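Local coordinates for N-acetylgalactosaminyltransferase 7 (Homo sapiens, PDB 6IWR), which belongs to the polypeptide GalNAc transferase family, combining a glycosyltransferase domain of the GT-A fold with a ricin-type beta-trefoil lectin domain, at residues A[65-70]-A[134-139]; A[73-78]-A[140-145]; A[417-422]-A[465-470]. All blocks are in the same frame, centred on the assembly; numbering follows the deposited sequence.

Contact 1 of 3, residues A[65-70]-A[134-139]; sequences PVLRPG and QEECKY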
loop_
_atom_site.group_PDB
_atom_site.type_symbol
_atom_site.label_atom_id
_atom_site.label_comp_id
_atom_site.label_asym_id
_atom_site.label_seq_id
_atom_site.Cartn_x
_atom_site.Cartn_y
_atom_site.Cartn_z
ATOM N N PRO A 65 -34.724 -28.903 -14.679
ATOM C CA PRO A 65 -34.217 -30.205 -14.243
ATOM C C PRO A 65 -34.931 -30.671 -12.986
ATOM O O PRO A 65 -35.751 -29.972 -12.399
ATOM C CB PRO A 65 -32.726 -29.944 -13.993
ATOM C CG PRO A 65 -32.660 -28.496 -13.675
ATOM C CD PRO A 65 -33.706 -27.845 -14.528
ATOM N N VAL A 66 -34.598 -31.892 -12.586
ATOM C CA VAL A 66 -35.264 -32.602 -11.504
ATOM C C VAL A 66 -34.191 -33.143 -10.584
ATOM O O VAL A 66 -33.200 -33.715 -11.052
ATOM C CB VAL A 66 -36.153 -33.747 -12.027
ATOM C CG1 VAL A 66 -36.680 -34.577 -10.881
ATOM C CG2 VAL A 66 -37.296 -33.205 -12.863
ATOM N N LEU A 67 -34.385 -32.964 -9.285
ATOM C CA LEU A 67 -33.418 -33.399 -8.285
ATOM C C LEU A 67 -33.808 -34.785 -7.801
ATOM O O LEU A 67 -34.912 -34.976 -7.291
ATOM C CB LEU A 67 -33.375 -32.427 -7.110
ATOM C CG LEU A 67 -32.025 -32.267 -6.395
ATOM C CD1 LEU A 67 -32.192 -32.106 -4.881
ATOM C CD2 LEU A 67 -31.080 -33.419 -6.724
ATOM N N ARG A 68 -32.905 -35.746 -7.952
ATOM C CA ARG A 68 -33.176 -37.150 -7.661
ATOM C C ARG A 68 -32.187 -37.616 -6.603
ATOM O O ARG A 68 -31.202 -38.305 -6.927
ATOM C CB ARG A 68 -33.068 -38.010 -8.915
ATOM C CG ARG A 68 -33.856 -37.467 -10.063
ATOM C CD ARG A 68 -34.612 -38.570 -10.757
ATOM N NE ARG A 68 -34.624 -38.351 -12.196
ATOM C CZ ARG A 68 -35.664 -37.891 -12.889
ATOM N NH1 ARG A 68 -36.820 -37.611 -12.271
ATOM N NH2 ARG A 68 -35.538 -37.729 -14.214
ATOM N N PRO A 69 -32.401 -37.256 -5.333
ATOM C CA PRO A 69 -31.427 -37.628 -4.311
ATOM C C PRO A 69 -31.062 -39.093 -4.443
ATOM O O PRO A 69 -31.914 -39.942 -4.710
ATOM C CB PRO A 69 -32.165 -37.329 -3.008
ATOM C CG PRO A 69 -32.989 -36.156 -3.350
ATOM C CD PRO A 69 -33.503 -36.474 -4.737
ATOM N N GLY A 70 -29.775 -39.371 -4.338
ATOM C CA GLY A 70 -29.245 -40.714 -4.389
ATOM C C GLY A 70 -28.944 -41.266 -5.767
ATOM O O GLY A 70 -28.340 -42.317 -5.881
ATOM N N GLN A 134 -21.577 -28.203 -3.778
ATOM C CA GLN A 134 -22.174 -28.993 -2.734
ATOM C C GLN A 134 -22.660 -30.305 -3.306
ATOM O O GLN A 134 -22.869 -30.421 -4.490
ATOM C CB GLN A 134 -23.292 -28.240 -2.018
ATOM C CG GLN A 134 -22.830 -27.052 -1.219
ATOM C CD GLN A 134 -23.964 -26.286 -0.583
ATOM O OE1 GLN A 134 -25.094 -26.323 -1.058
ATOM N NE2 GLN A 134 -23.663 -25.583 0.511
ATOM N N GLU A 135 -22.851 -31.285 -2.444
ATOM C CA GLU A 135 -23.138 -32.632 -2.870
ATOM C C GLU A 135 -24.421 -32.680 -3.678
ATOM O O GLU A 135 -24.500 -33.375 -4.674
ATOM C CB GLU A 135 -23.225 -33.546 -1.654
ATOM C CG GLU A 135 -23.260 -35.028 -1.966
ATOM C CD GLU A 135 -21.979 -35.539 -2.576
ATOM O OE1 GLU A 135 -21.932 -36.727 -2.934
ATOM O OE2 GLU A 135 -21.014 -34.764 -2.696
ATOM N N GLU A 136 -25.402 -31.890 -3.276
ATOM C CA GLU A 136 -26.724 -31.924 -3.866
ATOM C C GLU A 136 -26.668 -31.595 -5.334
ATOM O O GLU A 136 -27.555 -31.943 -6.084
ATOM C CB GLU A 136 -27.649 -30.940 -3.179
ATOM C CG GLU A 136 -29.064 -30.983 -3.705
ATOM C CD GLU A 136 -29.986 -30.037 -2.983
ATOM O OE1 GLU A 136 -29.522 -29.304 -2.084
ATOM O OE2 GLU A 136 -31.175 -30.030 -3.323
ATOM N N CYS A 137 -25.635 -30.886 -5.728
ATOM C CA CYS A 137 -25.446 -30.504 -7.108
ATOM C C CYS A 137 -25.301 -31.691 -8.036
ATOM O O CYS A 137 -25.670 -31.604 -9.183
ATOM C CB CYS A 137 -24.259 -29.555 -7.246
ATOM S SG CYS A 137 -24.703 -27.817 -7.199
ATOM N N LYS A 138 -24.710 -32.774 -7.556
ATOM C CA LYS A 138 -24.468 -33.938 -8.393
ATOM C C LYS A 138 -25.699 -34.801 -8.596
ATOM O O LYS A 138 -25.567 -35.901 -9.141
ATOM C CB LYS A 138 -23.374 -34.808 -7.793
ATOM C CG LYS A 138 -22.327 -34.060 -7.012
ATOM C CD LYS A 138 -21.096 -34.946 -6.914
ATOM C CE LYS A 138 -20.184 -34.623 -5.762
ATOM N NZ LYS A 138 -19.001 -35.513 -5.893
ATOM N N TYR A 139 -26.885 -34.367 -8.169
ATOM C CA TYR A 139 -28.063 -35.210 -8.313
ATOM C C TYR A 139 -29.154 -34.537 -9.119
ATOM O O TYR A 139 -30.313 -34.952 -9.049
ATOM C CB TYR A 139 -28.580 -35.659 -6.944
ATOM C CG TYR A 139 -27.561 -36.502 -6.226
ATOM C CD1 TYR A 139 -27.211 -37.777 -6.689
ATOM C CD2 TYR A 139 -26.908 -36.011 -5.116
ATOM C CE1 TYR A 139 -26.237 -38.541 -6.039
ATOM C CE2 TYR A 139 -25.957 -36.753 -4.463
ATOM C CZ TYR A 139 -25.617 -38.008 -4.921
ATOM O OH TYR A 139 -24.656 -38.697 -4.227
#
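Leu-67 and Tyr-139 meet where the two-stranded antiparallel pairing of 66-67 with 140-141 runs back into a short 3-10 segment, 135-138. The compact part lies between the strand and this 3-10 turn. Arg-68 N donates to Tyr-139 O over 2.9 Å in a nearly straight bond (175°), although the place of that carbonyl oxygen is less sure, and this adds one rung to the pairing that His-141 makes with Val-66. Leu-67 buries 72 Å² against 134-139, with Glu-136 and Tyr-139 as its neighbours, but both its methyls sit too close to oxygens for their exact places to be relied on. The Glu-136 chain is fully extended, with CG anti to the backbone N (chi1 -177°), and crosses the leucine at about a right angle. Its side chain also touches the loop at Thr-317, Lys-318 and Thr-319, and Leu-67 continues onto Trp-140. Behind the turn, Cys-137 points away from 65-70 and is tied to Cys-375 by a disulfide.

The other side is looser and more exposed. The end of Arg-68 leads away from 134-139, its side chain touches His-141, and one guanidinium face lies above its own neighbour Val-66, 3.9 Å from CB to the plane, while Pro-69 only grazes Tyr-139. Glu-135 and Lys-138 form a long, weak ion pair on the turn itself. Toward the exposed end, the backbone of Gly-70 lies over one face of the Tyr-139 ring: its N sits 3.8 Å from CD1 of Tyr-139, offset toward the rim.

Contact 2 of 3, residues A[73-78]-A[140-145]; sequences GNFEPK and WHYDEN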
loop_
_atom_site.group_PDB
_atom_site.type_symbol
_atom_site.label_atom_id
_atom_site.label_comp_id
_atom_site.label_asym_id
_atom_site.label_seq_id
_atom_site.Cartn_x
_atom_site.Cartn_y
_atom_site.Cartn_z
ATOM N N GLY A 73 -25.705 -38.348 -12.078
ATOM C CA GLY A 73 -25.811 -38.094 -13.502
ATOM C C GLY A 73 -26.874 -37.075 -13.627
ATOM O O GLY A 73 -27.299 -36.594 -12.610
ATOM N N ASN A 74 -27.321 -36.747 -14.829
ATOM C CA ASN A 74 -26.797 -37.295 -16.062
ATOM C C ASN A 74 -25.632 -36.552 -16.660
ATOM O O ASN A 74 -25.014 -37.036 -17.571
ATOM C CB ASN A 74 -27.901 -37.377 -17.107
ATOM C CG ASN A 74 -28.726 -36.124 -17.176
ATOM O OD1 ASN A 74 -28.897 -35.436 -16.191
ATOM N ND2 ASN A 74 -29.245 -35.833 -18.338
ATOM N N PHE A 75 -25.333 -35.365 -16.169
ATOM C CA PHE A 75 -24.124 -34.686 -16.622
ATOM C C PHE A 75 -22.999 -34.781 -15.605
ATOM O O PHE A 75 -22.013 -34.056 -15.710
ATOM C CB PHE A 75 -24.420 -33.231 -16.960
ATOM C CG PHE A 75 -25.139 -33.060 -18.262
ATOM C CD1 PHE A 75 -26.500 -33.288 -18.343
ATOM C CD2 PHE A 75 -24.449 -32.701 -19.407
ATOM C CE1 PHE A 75 -27.174 -33.131 -19.541
ATOM C CE2 PHE A 75 -25.105 -32.555 -20.611
ATOM C CZ PHE A 75 -26.475 -32.770 -20.682
ATOM N N GLU A 76 -23.130 -35.651 -14.635
ATOM C CA GLU A 76 -22.044 -35.890 -13.722
ATOM C C GLU A 76 -21.054 -36.842 -14.364
ATOM O O GLU A 76 -21.445 -37.929 -14.789
ATOM C CB GLU A 76 -22.546 -36.488 -12.429
ATOM C CG GLU A 76 -21.606 -36.160 -11.318
ATOM C CD GLU A 76 -21.619 -34.694 -11.037
ATOM O OE1 GLU A 76 -20.643 -34.194 -10.434
ATOM O OE2 GLU A 76 -22.616 -34.042 -11.442
ATOM N N PRO A 77 -19.782 -36.493 -14.451
ATOM C CA PRO A 77 -18.812 -37.471 -14.955
ATOM C C PRO A 77 -18.943 -38.792 -14.207
ATOM O O PRO A 77 -19.122 -38.828 -12.987
ATOM C CB PRO A 77 -17.460 -36.793 -14.706
ATOM C CG PRO A 77 -17.779 -35.330 -14.712
ATOM C CD PRO A 77 -19.147 -35.214 -14.086
ATOM N N LYS A 78 -18.868 -39.888 -14.967
ATOM C CA LYS A 78 -19.046 -41.221 -14.392
ATOM C C LYS A 78 -17.869 -41.620 -13.496
ATOM O O LYS A 78 -18.071 -42.149 -12.394
ATOM C CB LYS A 78 -19.232 -42.233 -15.520
ATOM C CG LYS A 78 -19.796 -41.624 -16.811
ATOM C CD LYS A 78 -19.458 -42.510 -18.002
ATOM C CE LYS A 78 -17.980 -42.890 -17.951
ATOM N NZ LYS A 78 -17.678 -44.102 -18.753
ATOM N N TRP A 140 -28.798 -33.519 -9.904
ATOM C CA TRP A 140 -29.731 -32.869 -10.815
ATOM C C TRP A 140 -29.748 -33.598 -12.156
ATOM O O TRP A 140 -28.696 -33.962 -12.687
ATOM C CB TRP A 140 -29.349 -31.402 -11.023
ATOM C CG TRP A 140 -29.669 -30.518 -9.861
ATOM C CD1 TRP A 140 -28.795 -30.050 -8.924
ATOM C CD2 TRP A 140 -30.954 -29.992 -9.512
ATOM N NE1 TRP A 140 -29.459 -29.271 -8.012
ATOM C CE2 TRP A 140 -30.784 -29.217 -8.351
ATOM C CE3 TRP A 140 -32.230 -30.094 -10.077
ATOM C CZ2 TRP A 140 -31.835 -28.544 -7.743
ATOM C CZ3 TRP A 140 -33.285 -29.425 -9.467
ATOM C CH2 TRP A 140 -33.079 -28.656 -8.313
ATOM N N HIS A 141 -30.937 -33.790 -12.711
ATOM C CA HIS A 141 -31.088 -34.454 -13.997
ATOM C C HIS A 141 -31.638 -33.476 -15.031
ATOM O O HIS A 141 -32.756 -32.968 -14.883
ATOM C CB HIS A 141 -31.966 -35.692 -13.842
ATOM C CG HIS A 141 -31.268 -36.802 -13.126
ATOM N ND1 HIS A 141 -30.594 -37.805 -13.787
ATOM C CD2 HIS A 141 -31.061 -37.018 -11.806
ATOM C CE1 HIS A 141 -30.039 -38.616 -12.903
ATOM N NE2 HIS A 141 -30.304 -38.158 -11.695
ATOM N N TYR A 142 -30.848 -33.229 -16.076
ATOM C CA TYR A 142 -31.086 -32.178 -17.053
ATOM C C TYR A 142 -31.455 -32.771 -18.408
ATOM O O TYR A 142 -30.904 -33.795 -18.829
ATOM C CB TYR A 142 -29.849 -31.273 -17.234
ATOM C CG TYR A 142 -29.288 -30.623 -15.984
ATOM C CD1 TYR A 142 -28.383 -31.293 -15.161
ATOM C CD2 TYR A 142 -29.638 -29.316 -15.642
ATOM C CE1 TYR A 142 -27.861 -30.679 -14.018
ATOM C CE2 TYR A 142 -29.114 -28.689 -14.502
ATOM C CZ TYR A 142 -28.233 -29.377 -13.701
ATOM O OH TYR A 142 -27.723 -28.756 -12.578
ATOM N N ASP A 143 -32.325 -32.072 -19.118
ATOM C CA ASP A 143 -32.988 -32.579 -20.305
ATOM C C ASP A 143 -32.141 -32.932 -21.521
ATOM O O ASP A 143 -32.609 -33.699 -22.330
ATOM C CB ASP A 143 -34.142 -31.676 -20.721
ATOM C CG ASP A 143 -35.487 -32.272 -20.417
ATOM O OD1 ASP A 143 -35.544 -33.359 -19.840
ATOM O OD2 ASP A 143 -36.492 -31.640 -20.756
ATOM N N GLU A 144 -30.965 -32.348 -21.703
ATOM C CA GLU A 144 -30.085 -32.663 -22.858
ATOM C C GLU A 144 -30.439 -31.861 -24.071
ATOM O O GLU A 144 -29.759 -31.876 -25.056
ATOM C CB GLU A 144 -30.122 -34.135 -23.270
ATOM C CG GLU A 144 -29.590 -35.112 -22.263
ATOM C CD GLU A 144 -30.543 -36.240 -21.978
ATOM O OE1 GLU A 144 -31.739 -36.093 -22.212
ATOM O OE2 GLU A 144 -30.090 -37.285 -21.502
ATOM N N ASN A 145 -31.483 -31.092 -23.914
ATOM C CA ASN A 145 -32.180 -30.364 -24.921
ATOM C C ASN A 145 -31.649 -28.927 -24.943
ATOM O O ASN A 145 -32.279 -28.027 -25.456
ATOM C CB ASN A 145 -33.629 -30.418 -24.494
ATOM C CG ASN A 145 -34.553 -29.912 -25.521
ATOM O OD1 ASN A 145 -34.295 -30.015 -26.695
ATOM N ND2 ASN A 145 -35.650 -29.370 -25.088
#
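Asn-74 ND2 donates to Tyr-142 O over 2.7 Å, an almost straight bond (170°) that lies in the plane of the asparagine amide. The other half of the same amide answers it: Tyr-142 N donates to Asn-74 OD1 at 2.9 Å, in the carbonyl plane and on a lone pair. One side-chain amide therefore grips both the N-H and the C=O of a single residue, and the two bonds together fix its rotation. With Asn-74 CG between the backbone N and the carbonyl carbon (chi1 46°), the end of the side chain comes nearer to 140-145 than its CB does. Beyond the amide, Glu-144 OE2 stands 3.6 Å from Asn-74 ND2, with the carboxylate turned 82° from the amide plane.

The flanking residues pack around this clamp. Gly-73 O lies over one face of the His-141 imidazole, offset toward the rim, its closest ring atom being His-141 CE1 at 3.4 Å; NE2 of the same ring is hydrogen-bonded to Ile-71 O. On the far side of Asn-74 in sequence, Phe-75 offers its ring edge to Tyr-142 O, and its CE1 packs 4.0 Å from Tyr-142 CB. Both aromatic side chains also rest on helix 251-260, where Phe-75 touches Ala-252 and Tyr-142 spans Ala-252, Pro-253 and Ala-256. Further along 73-78, Glu-76 forms a salt bridge with Arg-133. The pair of bonds is characteristic of a side-chain amide imitating a beta-strand partner: here it prolongs, just past the end of strand 140-141, the attachment of an N-terminal loop to the flank of the GT-A fold.

Contact 3 of 3, residues A[417-422]-A[465-470]; sequences KDYFYA and YPLPPK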
loop_
_atom_site.group_PDB
_atom_site.type_symbol
_atom_site.label_atom_id
_atom_site.label_comp_id
_atom_site.label_asym_id
_atom_site.label_seq_id
_atom_site.Cartn_x
_atom_site.Cartn_y
_atom_site.Cartn_z
ATOM N N LYS A 417 -30.600 8.746 -8.943
ATOM C CA LYS A 417 -29.364 9.446 -9.292
ATOM C C LYS A 417 -28.911 10.365 -8.159
ATOM O O LYS A 417 -27.707 10.486 -7.917
ATOM C CB LYS A 417 -29.480 10.230 -10.613
ATOM C CG LYS A 417 -30.622 11.212 -10.795
ATOM C CD LYS A 417 -30.604 11.788 -12.224
ATOM C CE LYS A 417 -31.705 11.195 -13.141
ATOM N NZ LYS A 417 -32.126 12.212 -14.174
ATOM N N ASP A 418 -29.854 10.966 -7.419
ATOM C CA ASP A 418 -29.512 11.826 -6.281
ATOM C C ASP A 418 -28.581 11.130 -5.295
ATOM O O ASP A 418 -27.658 11.757 -4.754
ATOM C CB ASP A 418 -30.779 12.271 -5.543
ATOM C CG ASP A 418 -31.722 13.050 -6.418
ATOM O OD1 ASP A 418 -31.306 13.465 -7.521
ATOM O OD2 ASP A 418 -32.886 13.226 -5.998
ATOM N N TYR A 419 -28.826 9.849 -5.010
ATOM C CA TYR A 419 -27.939 9.150 -4.083
ATOM C C TYR A 419 -26.540 8.996 -4.672
ATOM O O TYR A 419 -25.541 9.140 -3.959
ATOM C CB TYR A 419 -28.540 7.795 -3.699
ATOM C CG TYR A 419 -29.913 7.952 -3.099
ATOM C CD1 TYR A 419 -30.077 8.659 -1.921
ATOM C CD2 TYR A 419 -31.042 7.449 -3.730
ATOM C CE1 TYR A 419 -31.301 8.853 -1.371
ATOM C CE2 TYR A 419 -32.289 7.630 -3.181
ATOM C CZ TYR A 419 -32.411 8.332 -1.994
ATOM O OH TYR A 419 -33.643 8.533 -1.414
ATOM N N PHE A 420 -26.437 8.723 -5.971
ATOM C CA PHE A 420 -25.115 8.583 -6.568
ATOM C C PHE A 420 -24.345 9.904 -6.512
ATOM O O PHE A 420 -23.138 9.924 -6.220
ATOM C CB PHE A 420 -25.233 8.082 -8.003
ATOM C CG PHE A 420 -23.925 8.028 -8.709
ATOM C CD1 PHE A 420 -23.036 6.984 -8.487
ATOM C CD2 PHE A 420 -23.555 9.044 -9.563
ATOM C CE1 PHE A 420 -21.806 6.962 -9.130
ATOM C CE2 PHE A 420 -22.332 9.031 -10.193
ATOM C CZ PHE A 420 -21.460 7.996 -9.980
ATOM N N TYR A 421 -25.038 11.024 -6.765
ATOM C CA TYR A 421 -24.411 12.342 -6.756
ATOM C C TYR A 421 -24.055 12.831 -5.349
ATOM O O TYR A 421 -23.067 13.564 -5.197
ATOM C CB TYR A 421 -25.323 13.326 -7.477
ATOM C CG TYR A 421 -25.367 13.107 -8.972
ATOM C CD1 TYR A 421 -24.210 12.781 -9.675
ATOM C CD2 TYR A 421 -26.556 13.232 -9.680
ATOM C CE1 TYR A 421 -24.227 12.578 -11.035
ATOM C CE2 TYR A 421 -26.590 13.026 -11.055
ATOM C CZ TYR A 421 -25.415 12.705 -11.723
ATOM O OH TYR A 421 -25.434 12.502 -13.084
ATOM N N ALA A 422 -24.820 12.437 -4.322
ATOM C CA ALA A 422 -24.396 12.661 -2.942
ATOM C C ALA A 422 -23.129 11.881 -2.605
ATOM O O ALA A 422 -22.270 12.386 -1.870
ATOM C CB ALA A 422 -25.508 12.277 -1.964
ATOM N N TYR A 465 -26.137 -1.223 2.601
ATOM C CA TYR A 465 -25.535 0.046 2.193
ATOM C C TYR A 465 -26.667 1.066 2.195
ATOM O O TYR A 465 -27.377 1.239 1.191
ATOM C CB TYR A 465 -24.827 -0.102 0.846
ATOM C CG TYR A 465 -23.782 -1.187 0.926
ATOM C CD1 TYR A 465 -22.539 -0.919 1.445
ATOM C CD2 TYR A 465 -24.071 -2.488 0.560
ATOM C CE1 TYR A 465 -21.585 -1.900 1.573
ATOM C CE2 TYR A 465 -23.115 -3.496 0.667
ATOM C CZ TYR A 465 -21.866 -3.193 1.183
ATOM O OH TYR A 465 -20.882 -4.171 1.319
ATOM N N PRO A 466 -26.890 1.730 3.340
ATOM C CA PRO A 466 -28.020 2.669 3.468
ATOM C C PRO A 466 -27.928 3.824 2.482
ATOM O O PRO A 466 -26.848 4.203 2.026
ATOM C CB PRO A 466 -27.900 3.179 4.907
ATOM C CG PRO A 466 -27.043 2.162 5.623
ATOM C CD PRO A 466 -26.162 1.516 4.604
ATOM N N LEU A 467 -29.080 4.389 2.157
ATOM C CA LEU A 467 -29.111 5.578 1.316
ATOM C C LEU A 467 -28.326 6.701 1.992
ATOM O O LEU A 467 -28.500 6.926 3.194
ATOM C CB LEU A 467 -30.547 6.020 1.081
ATOM C CG LEU A 467 -31.301 5.441 -0.124
ATOM C CD1 LEU A 467 -30.557 4.221 -0.692
ATOM C CD2 LEU A 467 -32.773 5.131 0.200
ATOM N N PRO A 468 -27.467 7.425 1.275
ATOM C CA PRO A 468 -26.624 8.422 1.942
ATOM C C PRO A 468 -27.367 9.729 2.101
ATOM O O PRO A 468 -28.218 10.056 1.264
ATOM C CB PRO A 468 -25.446 8.580 0.977
ATOM C CG PRO A 468 -26.107 8.458 -0.376
ATOM C CD PRO A 468 -27.165 7.359 -0.173
ATOM N N PRO A 469 -27.081 10.497 3.154
ATOM C CA PRO A 469 -27.661 11.840 3.265
ATOM C C PRO A 469 -27.185 12.753 2.143
ATOM O O PRO A 469 -26.085 12.597 1.612
ATOM C CB PRO A 469 -27.160 12.332 4.630
ATOM C CG PRO A 469 -26.813 11.106 5.390
ATOM C CD PRO A 469 -26.351 10.109 4.372
ATOM N N LYS A 470 -28.033 13.717 1.789
ATOM C CA LYS A 470 -27.664 14.751 0.834
ATOM C C LYS A 470 -26.415 15.466 1.314
ATOM O O LYS A 470 -26.095 15.412 2.506
ATOM C CB LYS A 470 -28.802 15.751 0.663
ATOM C CG LYS A 470 -30.001 15.198 -0.066
ATOM C CD LYS A 470 -31.277 15.972 0.267
ATOM C CE LYS A 470 -32.149 15.155 1.217
ATOM N NZ LYS A 470 -33.589 15.551 1.177
#
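Leu-467 sets its CG over the centre of one face of the Tyr-419 ring, 3.6 Å from the centroid and 13° off the normal, a CH-pi contact. The branch CD2 extends toward the phenol end, 3.9 Å from Tyr-419 OH, and the leucine also touches Trp-298, whose NE1 is hydrogen-bonded to Tyr-465 O earlier in the segment. The Tyr-419 ring also meets that of Tyr-416, with the planes at about 60°.

Pro-468 follows and sits beside the base of the tyrosine, with CD 3.6 Å from Tyr-419 CD1. Its CG comes 3.7 Å from Tyr-419 O and 4.2 Å from Ala-422 CB, one turn further along the helix. Pro-469 has its CB directed away from the helix and meets it through its carbonyl, O standing 3.6 Å from Ala-422 CB. At Lys-470, whose CB also points away, the backbone passes the same methyl and is hydrogen-bonded to the backbone of Glu-515.

No hydrogen bond joins the two segments, so apolar surface carries the contact. Next to it, Asn-471 ND2 hydrogen-bonds to Ala-422 O. Residues 466-470 follow a polyproline-II-like path, docking an extended proline-rich stretch on helix 417-423 as the chain runs into strand 471-474, which pairs with 511-514 of the beta-trefoil lectin region.

In the fold
From the N terminus, the chain lays down 65-70 and then 73-78, passes helices 103-113 and 117-122, and returns through 134-139 and 140-145. Contacts 1 and 2 close long loops whose ends alternate, so the loops cross, and successive pieces of the early chain meet successive pieces of the returning one. They are adjoining, with centres 10 Å apart, and are linked by the strand pair 66-67 and 140-141, holding the N-terminal region to the flank of the GT-A fold. Contact 3 follows in series, closing a shorter, partly helical loop just before strand 471-474 and the beta-trefoil lectin region, with its centre 43 Å from that of contact 1.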